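Local atomic coordinates of isoflavone reductase (Medicago sativa, PDB entry 2GAS), a protein that catalyses the NADPH-dependent reduction of 2'-hydroxyformononetin to (3R)-vestitone, a step in the biosynthesis of pterocarpan phytoalexins such as (-)-medicarpin. Residues A[123-128]-A[259-264]; A[187-192]-A[212-217]. One frame throughout, in Å; residues are numbered along the deposited sequence.

In the fold
The two contacts are separate sites in one NmrA-type fold. Their centres lie about 22 Å apart and their nearest atoms about 12 Å apart. Along the chain, contact 2 is nested inside the loop closed by contact 1. They share no helix or strand. Contact 1 sets the start of helix 126-143 against helix 259-271. It lies about 17 Å from the centre of the chain and is partly buried. Contact 2 joins strand 185-189 to the run that follows strand 210-213. It is buried, about 9 Å from the centre. Neither has a direct hydrogen bond between its segments. Contact 1 is mainly apolar packing, whereas contact 2 adds a water bridge.

Contact 1. Residues A[123-128]-A[259-264]; sequences VEPVRQ and HNYLLA
Pro125 and Ala264 are the two interlocking bumps of this contact. A cis peptide bond precedes Pro125, and its ring points at helix 259-271. The ring settles in a shallow hollow walled by Asn260, Tyr261 and Ala264. Its tip, Pro125 CG, reaches the helix backbone at Tyr261 CA, 3.6 Å away. The same CG lies at the edge of the Tyr261 ring, near its plane. In return, the methyl CB of Ala264 fills a dent in residues 123-126. One wall is Val126 CG1, 3.7 Å from Ala264 CB. Another is Val123 CG2, 4.1 Å from Ala264 CB. Val123 O, Glu124 O and Pro125 CD lie around it. Val126 divides its branches. CG1 takes the crowded place between backbone N and carbonyl carbon (chi1 79°) and goes to Ala264. Val126 CG2, anti to N, meets Tyr261 CE1 at 3.8 Å. Tyr261 extends anti to its own N (chi1 -177°), so its ring crosses Val126 at about a right angle. A hydrogen bond from Arg127 N to Val123 O (3.1 Å) holds the turn beneath. Another runs from Gln128 N to Glu124 OE2 (3.1 Å), the carboxylate being met from above its plane. The packing joins helix 259-271 to the start of helix 126-143; farther along, and about 7 Å from the Tyr261 side chain, that helix carries the side chain of Lys133, the inferred proton acceptor of this NmrA-type reductase.

Contact 2. Residues A[187-192]-A[212-217]; sequences AYVTEA and VHIRLP
The flat groups here, the Tyr188 ring and the Arg215 guanidinium, find their partners outside the two segments. Both residues belong to a strand-helix-strand unit of the NmrA fold: strand 185-189, helix 191-202 and strand 210-213, with Arg215 just past the second strand. Tyr188 leaves the backbone away from residues 212-217, and its side chain touches Phe159 and Leu160 of helix 156-160; the Arg215 guanidinium makes a cation-pi contact with Tyr277 and a salt bridge to Glu286. The two strands belong to different sheets. Thr190 is the N-cap of the helix.

The apolar core is small. Val189 CG2, anti to its backbone N, lies 4.0 Å from Leu216 CD1 and 4.2 Å from Ile214 CG2. Phe197 of the helix touches both Ile214 and Leu216. Ala187 CB approaches Ile214 O at 3.8 Å. Ala187 CB also lies 3.9 Å from Arg215 CG, before that chain bends at chi2 and chi3 toward its charged partner.

No direct hydrogen bond joins the segments. A water closes the gap instead: it donates to Tyr188 O at 2.7 Å and accepts from Leu216 N at 2.9 Å, while Asn219 ND2 gives Tyr188 O a second donor.

Contact 1. Residues A[123-128]-A[259-264]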
ATOM      1  N   VAL A 123      13.091 -13.188   2.242  1.00 21.42           N
ATOM      2  CA  VAL A 123      14.219 -13.443   3.132  1.00 21.76           C
ATOM      3  C   VAL A 123      14.395 -12.244   4.060  1.00 22.74           C
ATOM      4  O   VAL A 123      13.842 -11.171   3.815  1.00 22.66           O
ATOM      5  CB  VAL A 123      15.525 -13.654   2.328  1.00 22.12           C
ATOM      6  CG1 VAL A 123      15.348 -14.797   1.346  1.00 22.51           C
ATOM      7  CG2 VAL A 123      15.902 -12.378   1.593  1.00 21.95           C
ATOM      8  N   GLU A 124      15.154 -12.419   5.137  1.00 22.63           N
ATOM      9  CA  GLU A 124      15.381 -11.317   6.060  1.00 23.62           C
ATOM     10  C   GLU A 124      16.201 -10.239   5.357  1.00 23.91           C
ATOM     11  O   GLU A 124      16.933 -10.524   4.405  1.00 25.50           O
ATOM     12  CB  GLU A 124      16.117 -11.813   7.311  1.00 24.58           C
ATOM     13  CG  GLU A 124      15.343 -12.843   8.117  1.00 27.23           C
ATOM     14  CD  GLU A 124      14.069 -12.285   8.740  1.00 30.11           C
ATOM     15  OE1 GLU A 124      13.327 -13.073   9.365  1.00 31.07           O
ATOM     16  OE2 GLU A 124      13.808 -11.068   8.614  1.00 29.27           O
ATOM     17  N   PRO A 125      16.114  -8.988   5.830  1.00 24.14           N
ATOM     18  CA  PRO A 125      15.309  -8.532   6.967  1.00 24.03           C
ATOM     19  C   PRO A 125      13.851  -8.179   6.652  1.00 24.36           C
ATOM     20  O   PRO A 125      13.095  -7.811   7.551  1.00 25.56           O
ATOM     21  CB  PRO A 125      16.088  -7.321   7.456  1.00 24.52           C
ATOM     22  CG  PRO A 125      16.530  -6.704   6.166  1.00 25.06           C
ATOM     23  CD  PRO A 125      16.989  -7.903   5.346  1.00 23.69           C
ATOM     24  N   VAL A 126      13.442  -8.291   5.391  1.00 23.35           N
ATOM     25  CA  VAL A 126      12.066  -7.934   5.059  1.00 21.49           C
ATOM     26  C   VAL A 126      11.063  -8.987   5.527  1.00 22.07           C
ATOM     27  O   VAL A 126       9.922  -8.663   5.863  1.00 20.43           O
ATOM     28  CB  VAL A 126      11.892  -7.670   3.529  1.00 24.20           C
ATOM     29  CG1 VAL A 126      11.801  -8.975   2.757  1.00 23.00           C
ATOM     30  CG2 VAL A 126      10.658  -6.813   3.294  1.00 22.98           C
ATOM     31  N   ARG A 127      11.500 -10.241   5.577  1.00 21.86           N
ATOM     32  CA  ARG A 127      10.635 -11.334   6.000  1.00 23.17           C
ATOM     33  C   ARG A 127       9.962 -11.054   7.338  1.00 23.18           C
ATOM     34  O   ARG A 127       8.760 -11.282   7.491  1.00 22.56           O
ATOM     35  CB  ARG A 127      11.434 -12.635   6.099  1.00 25.60           C
ATOM     36  CG  ARG A 127      10.590 -13.857   6.431  1.00 28.94           C
ATOM     37  CD  ARG A 127      11.454 -15.097   6.599  1.00 32.72           C
ATOM     38  NE  ARG A 127      10.659 -16.320   6.716  1.00 36.70           N
ATOM     39  CZ  ARG A 127       9.982 -16.879   5.715  1.00 39.03           C
ATOM     40  NH1 ARG A 127       9.992 -16.330   4.505  1.00 38.78           N
ATOM     41  NH2 ARG A 127       9.295 -17.996   5.922  1.00 41.18           N
ATOM     42  N   GLN A 128      10.725 -10.555   8.307  1.00 22.65           N
ATOM     43  CA  GLN A 128      10.153 -10.281   9.619  1.00 23.43           C
ATOM     44  C   GLN A 128       9.062  -9.215   9.597  1.00 22.75           C
ATOM     45  O   GLN A 128       8.104  -9.293  10.372  1.00 22.27           O
ATOM     46  CB  GLN A 128      11.237  -9.874  10.619  1.00 26.04           C
ATOM     47  CG  GLN A 128      10.672  -9.631  12.020  1.00 33.51           C
ATOM     48  CD  GLN A 128       9.786 -10.780  12.494  1.00 37.33           C
ATOM     49  OE1 GLN A 128      10.240 -11.919  12.609  1.00 41.35           O
ATOM     50  NE2 GLN A 128       8.512 -10.483  12.765  1.00 36.59           N
ATOM     51  N   HIS A 259      19.915  -0.868   3.208  1.00 34.67           N
ATOM     52  CA  HIS A 259      20.172  -1.382   1.867  1.00 33.94           C
ATOM     53  C   HIS A 259      19.790  -2.856   1.739  1.00 30.67           C
ATOM     54  O   HIS A 259      19.274  -3.290   0.707  1.00 30.92           O
ATOM     55  CB  HIS A 259      21.647  -1.195   1.510  1.00 36.60           C
ATOM     56  CG  HIS A 259      22.186   0.153   1.873  1.00 41.64           C
ATOM     57  ND1 HIS A 259      22.563   0.482   3.158  1.00 42.93           N
ATOM     58  CD2 HIS A 259      22.382   1.266   1.127  1.00 42.24           C
ATOM     59  CE1 HIS A 259      22.971   1.739   3.186  1.00 43.70           C
ATOM     60  NE2 HIS A 259      22.871   2.237   1.967  1.00 42.95           N
ATOM     61  N   ASN A 260      20.047  -3.625   2.790  1.00 29.19           N
ATOM     62  CA  ASN A 260      19.710  -5.041   2.770  1.00 26.64           C
ATOM     63  C   ASN A 260      18.195  -5.212   2.724  1.00 26.87           C
ATOM     64  O   ASN A 260      17.680  -6.113   2.061  1.00 23.63           O
ATOM     65  CB  ASN A 260      20.290  -5.754   4.000  1.00 29.13           C
ATOM     66  CG  ASN A 260      19.893  -5.096   5.317  1.00 29.60           C
ATOM     67  OD1 ASN A 260      20.066  -5.683   6.387  1.00 32.89           O
ATOM     68  ND2 ASN A 260      19.378  -3.876   5.249  1.00 29.56           N
ATOM     69  N   TYR A 261      17.487  -4.335   3.428  1.00 26.05           N
ATOM     70  CA  TYR A 261      16.031  -4.377   3.477  1.00 25.78           C
ATOM     71  C   TYR A 261      15.457  -4.108   2.090  1.00 24.10           C
ATOM     72  O   TYR A 261      14.551  -4.802   1.632  1.00 23.87           O
ATOM     73  CB  TYR A 261      15.514  -3.319   4.451  1.00 27.82           C
ATOM     74  CG  TYR A 261      14.016  -3.330   4.623  1.00 30.90           C
ATOM     75  CD1 TYR A 261      13.404  -4.204   5.522  1.00 33.78           C
ATOM     76  CD2 TYR A 261      13.203  -2.473   3.879  1.00 32.90           C
ATOM     77  CE1 TYR A 261      12.016  -4.222   5.676  1.00 34.64           C
ATOM     78  CE2 TYR A 261      11.816  -2.486   4.024  1.00 34.78           C
ATOM     79  CZ  TYR A 261      11.231  -3.361   4.923  1.00 34.79           C
ATOM     80  OH  TYR A 261       9.863  -3.371   5.074  1.00 36.03           O
ATOM     81  N   LEU A 262      16.006  -3.094   1.434  1.00 23.44           N
ATOM     82  CA  LEU A 262      15.571  -2.694   0.101  1.00 25.50           C
ATOM     83  C   LEU A 262      15.773  -3.831  -0.899  1.00 23.43           C
ATOM     84  O   LEU A 262      14.864  -4.173  -1.658  1.00 23.44           O
ATOM     85  CB  LEU A 262      16.360  -1.458  -0.335  1.00 27.84           C
ATOM     86  CG  LEU A 262      15.680  -0.431  -1.237  1.00 30.37           C
ATOM     87  CD1 LEU A 262      14.462   0.150  -0.526  1.00 31.33           C
ATOM     88  CD2 LEU A 262      16.673   0.679  -1.577  1.00 30.96           C
ATOM     89  N   LEU A 263      16.965  -4.422  -0.896  1.00 23.70           N
ATOM     90  CA  LEU A 263      17.261  -5.521  -1.809  1.00 22.29           C
ATOM     91  C   LEU A 263      16.377  -6.728  -1.541  1.00 20.19           C
ATOM     92  O   LEU A 263      15.972  -7.425  -2.471  1.00 18.22           O
ATOM     93  CB  LEU A 263      18.727  -5.946  -1.697  1.00 25.52           C
ATOM     94  CG  LEU A 263      19.720  -5.385  -2.714  1.00 30.26           C
ATOM     95  CD1 LEU A 263      21.030  -6.145  -2.575  1.00 29.17           C
ATOM     96  CD2 LEU A 263      19.174  -5.535  -4.130  1.00 30.14           C
ATOM     97  N   ALA A 264      16.087  -6.990  -0.269  1.00 18.54           N
ATOM     98  CA  ALA A 264      15.237  -8.125   0.078  1.00 17.52           C
ATOM     99  C   ALA A 264      13.824  -7.871  -0.450  1.00 17.65           C
ATOM    100  O   ALA A 264      13.146  -8.786  -0.902  1.00 16.29           O
ATOM    101  CB  ALA A 264      15.213  -8.329   1.590  1.00 18.13           C
TER

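Contact 2. Residues A[187-192]-A[212-217]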
ATOM      1  N   ALA A 187       3.242  -6.361 -10.109  1.00 16.62           N
ATOM      2  CA  ALA A 187       1.980  -5.622 -10.243  1.00 15.98           C
ATOM      3  C   ALA A 187       2.182  -4.194  -9.746  1.00 17.23           C
ATOM      4  O   ALA A 187       2.577  -3.986  -8.601  1.00 16.87           O
ATOM      5  CB  ALA A 187       0.877  -6.321  -9.443  1.00 17.03           C
ATOM      6  N   TYR A 188       1.919  -3.217 -10.614  1.00 15.52           N
ATOM      7  CA  TYR A 188       2.103  -1.806 -10.284  1.00 14.77           C
ATOM      8  C   TYR A 188       0.807  -1.003 -10.282  1.00 15.55           C
ATOM      9  O   TYR A 188      -0.081  -1.238 -11.096  1.00 16.51           O
ATOM     10  CB  TYR A 188       3.084  -1.166 -11.271  1.00 14.44           C
ATOM     11  CG  TYR A 188       4.416  -1.869 -11.328  1.00 14.94           C
ATOM     12  CD1 TYR A 188       4.626  -2.928 -12.212  1.00 16.54           C
ATOM     13  CD2 TYR A 188       5.451  -1.509 -10.470  1.00 15.67           C
ATOM     14  CE1 TYR A 188       5.838  -3.615 -12.238  1.00 17.75           C
ATOM     15  CE2 TYR A 188       6.670  -2.193 -10.484  1.00 17.21           C
ATOM     16  CZ  TYR A 188       6.853  -3.243 -11.370  1.00 18.84           C
ATOM     17  OH  TYR A 188       8.051  -3.934 -11.379  1.00 18.87           O
ATOM     18  N   VAL A 189       0.723  -0.036  -9.374  1.00 16.61           N
ATOM     19  CA  VAL A 189      -0.464   0.802  -9.250  1.00 16.11           C
ATOM     20  C   VAL A 189      -0.071   2.143  -8.632  1.00 14.81           C
ATOM     21  O   VAL A 189       0.790   2.197  -7.749  1.00 14.88           O
ATOM     22  CB  VAL A 189      -1.536   0.092  -8.369  1.00 17.17           C
ATOM     23  CG1 VAL A 189      -0.977  -0.177  -6.976  1.00 18.10           C
ATOM     24  CG2 VAL A 189      -2.801   0.929  -8.283  1.00 14.93           C
ATOM     25  N   THR A 190      -0.684   3.231  -9.092  1.00 14.91           N
ATOM     26  CA  THR A 190      -0.351   4.540  -8.539  1.00 15.39           C
ATOM     27  C   THR A 190      -0.977   4.697  -7.157  1.00 14.34           C
ATOM     28  O   THR A 190      -1.951   4.021  -6.831  1.00 13.63           O
ATOM     29  CB  THR A 190      -0.854   5.699  -9.431  1.00 17.07           C
ATOM     30  OG1 THR A 190      -2.288   5.735  -9.412  1.00 16.27           O
ATOM     31  CG2 THR A 190      -0.381   5.513 -10.864  1.00 14.55           C
ATOM     32  N   GLU A 191      -0.417   5.592  -6.348  1.00 15.83           N
ATOM     33  CA  GLU A 191      -0.950   5.825  -5.010  1.00 17.06           C
ATOM     34  C   GLU A 191      -2.388   6.327  -5.110  1.00 16.64           C
ATOM     35  O   GLU A 191      -3.249   5.916  -4.337  1.00 16.12           O
ATOM     36  CB  GLU A 191      -0.103   6.851  -4.249  1.00 18.47           C
ATOM     37  CG  GLU A 191       1.331   6.409  -3.931  1.00 20.09           C
ATOM     38  CD  GLU A 191       2.213   6.342  -5.163  1.00 24.33           C
ATOM     39  OE1 GLU A 191       2.098   7.237  -6.022  1.00 28.02           O
ATOM     40  OE2 GLU A 191       3.029   5.408  -5.268  1.00 25.69           O
ATOM     41  N   ALA A 192      -2.648   7.208  -6.070  1.00 16.53           N
ATOM     42  CA  ALA A 192      -3.993   7.740  -6.248  1.00 16.47           C
ATOM     43  C   ALA A 192      -4.989   6.609  -6.494  1.00 15.51           C
ATOM     44  O   ALA A 192      -6.071   6.575  -5.896  1.00 16.05           O
ATOM     45  CB  ALA A 192      -4.017   8.729  -7.421  1.00 16.12           C
ATOM     46  N   VAL A 212      -8.296  -8.148  -0.711  1.00 15.23           N
ATOM     47  CA  VAL A 212      -8.558  -7.602  -2.048  1.00 15.84           C
ATOM     48  C   VAL A 212      -7.202  -7.410  -2.714  1.00 16.34           C
ATOM     49  O   VAL A 212      -6.330  -6.723  -2.181  1.00 16.07           O
ATOM     50  CB  VAL A 212      -9.310  -6.254  -1.965  1.00 15.04           C
ATOM     51  CG1 VAL A 212      -9.477  -5.649  -3.355  1.00 17.02           C
ATOM     52  CG2 VAL A 212     -10.670  -6.470  -1.333  1.00 16.49           C
ATOM     53  N   HIS A 213      -7.029  -8.022  -3.881  1.00 15.84           N
ATOM     54  CA  HIS A 213      -5.762  -7.969  -4.601  1.00 16.70           C
ATOM     55  C   HIS A 213      -5.801  -7.075  -5.822  1.00 16.39           C
ATOM     56  O   HIS A 213      -6.699  -7.190  -6.655  1.00 16.75           O
ATOM     57  CB  HIS A 213      -5.380  -9.382  -5.033  1.00 17.63           C
ATOM     58  CG  HIS A 213      -5.450 -10.377  -3.921  1.00 17.79           C
ATOM     59  ND1 HIS A 213      -4.365 -10.678  -3.124  1.00 16.08           N
ATOM     60  CD2 HIS A 213      -6.493 -11.080  -3.420  1.00 17.34           C
ATOM     61  CE1 HIS A 213      -4.740 -11.521  -2.179  1.00 16.30           C
ATOM     62  NE2 HIS A 213      -6.026 -11.780  -2.335  1.00 18.02           N
ATOM     63  N   ILE A 214      -4.813  -6.192  -5.928  1.00 16.16           N
ATOM     64  CA  ILE A 214      -4.736  -5.297  -7.071  1.00 17.46           C
ATOM     65  C   ILE A 214      -3.649  -5.780  -8.031  1.00 17.52           C
ATOM     66  O   ILE A 214      -2.459  -5.628  -7.765  1.00 19.59           O
ATOM     67  CB  ILE A 214      -4.394  -3.845  -6.644  1.00 18.22           C
ATOM     68  CG1 ILE A 214      -5.306  -3.392  -5.500  1.00 21.49           C
ATOM     69  CG2 ILE A 214      -4.523  -2.906  -7.846  1.00 18.83           C
ATOM     70  CD1 ILE A 214      -6.743  -3.224  -5.878  1.00 29.25           C
ATOM     71  N   ARG A 215      -4.067  -6.408  -9.123  1.00 18.00           N
ATOM     72  CA  ARG A 215      -3.153  -6.872 -10.167  1.00 18.46           C
ATOM     73  C   ARG A 215      -3.852  -6.406 -11.441  1.00 18.80           C
ATOM     74  O   ARG A 215      -4.651  -7.139 -12.014  1.00 19.58           O
ATOM     75  CB  ARG A 215      -3.019  -8.401 -10.181  1.00 19.72           C
ATOM     76  CG  ARG A 215      -1.975  -8.983  -9.227  1.00 22.21           C
ATOM     77  CD  ARG A 215      -2.598  -9.548  -7.963  1.00 23.15           C
ATOM     78  NE  ARG A 215      -3.542 -10.643  -8.211  1.00 20.90           N
ATOM     79  CZ  ARG A 215      -3.223 -11.936  -8.270  1.00 19.56           C
ATOM     80  NH1 ARG A 215      -1.968 -12.335  -8.108  1.00 18.38           N
ATOM     81  NH2 ARG A 215      -4.176 -12.840  -8.453  1.00 20.32           N
ATOM     82  N   LEU A 216      -3.561  -5.177 -11.860  1.00 18.96           N
ATOM     83  CA  LEU A 216      -4.194  -4.593 -13.044  1.00 18.69           C
ATOM     84  C   LEU A 216      -3.528  -5.081 -14.337  1.00 19.17           C
ATOM     85  O   LEU A 216      -2.323  -4.953 -14.520  1.00 19.10           O
ATOM     86  CB  LEU A 216      -4.145  -3.068 -12.927  1.00 18.10           C
ATOM     87  CG  LEU A 216      -4.680  -2.542 -11.584  1.00 18.97           C
ATOM     88  CD1 LEU A 216      -4.313  -1.083 -11.410  1.00 20.28           C
ATOM     89  CD2 LEU A 216      -6.191  -2.735 -11.509  1.00 20.15           C
ATOM     90  N   PRO A 217      -4.326  -5.640 -15.260  1.00 21.50           N
ATOM     91  CA  PRO A 217      -3.851  -6.172 -16.540  1.00 21.57           C
ATOM     92  C   PRO A 217      -2.719  -5.441 -17.262  1.00 21.57           C
ATOM     93  O   PRO A 217      -1.679  -6.035 -17.538  1.00 23.05           O
ATOM     94  CB  PRO A 217      -5.129  -6.242 -17.369  1.00 23.89           C
ATOM     95  CG  PRO A 217      -6.132  -6.641 -16.338  1.00 22.91           C
ATOM     96  CD  PRO A 217      -5.797  -5.703 -15.189  1.00 21.11           C
TER
HETATM   97  O   HOH W   1      -1.388  -3.549 -10.713  1.00 18.25           O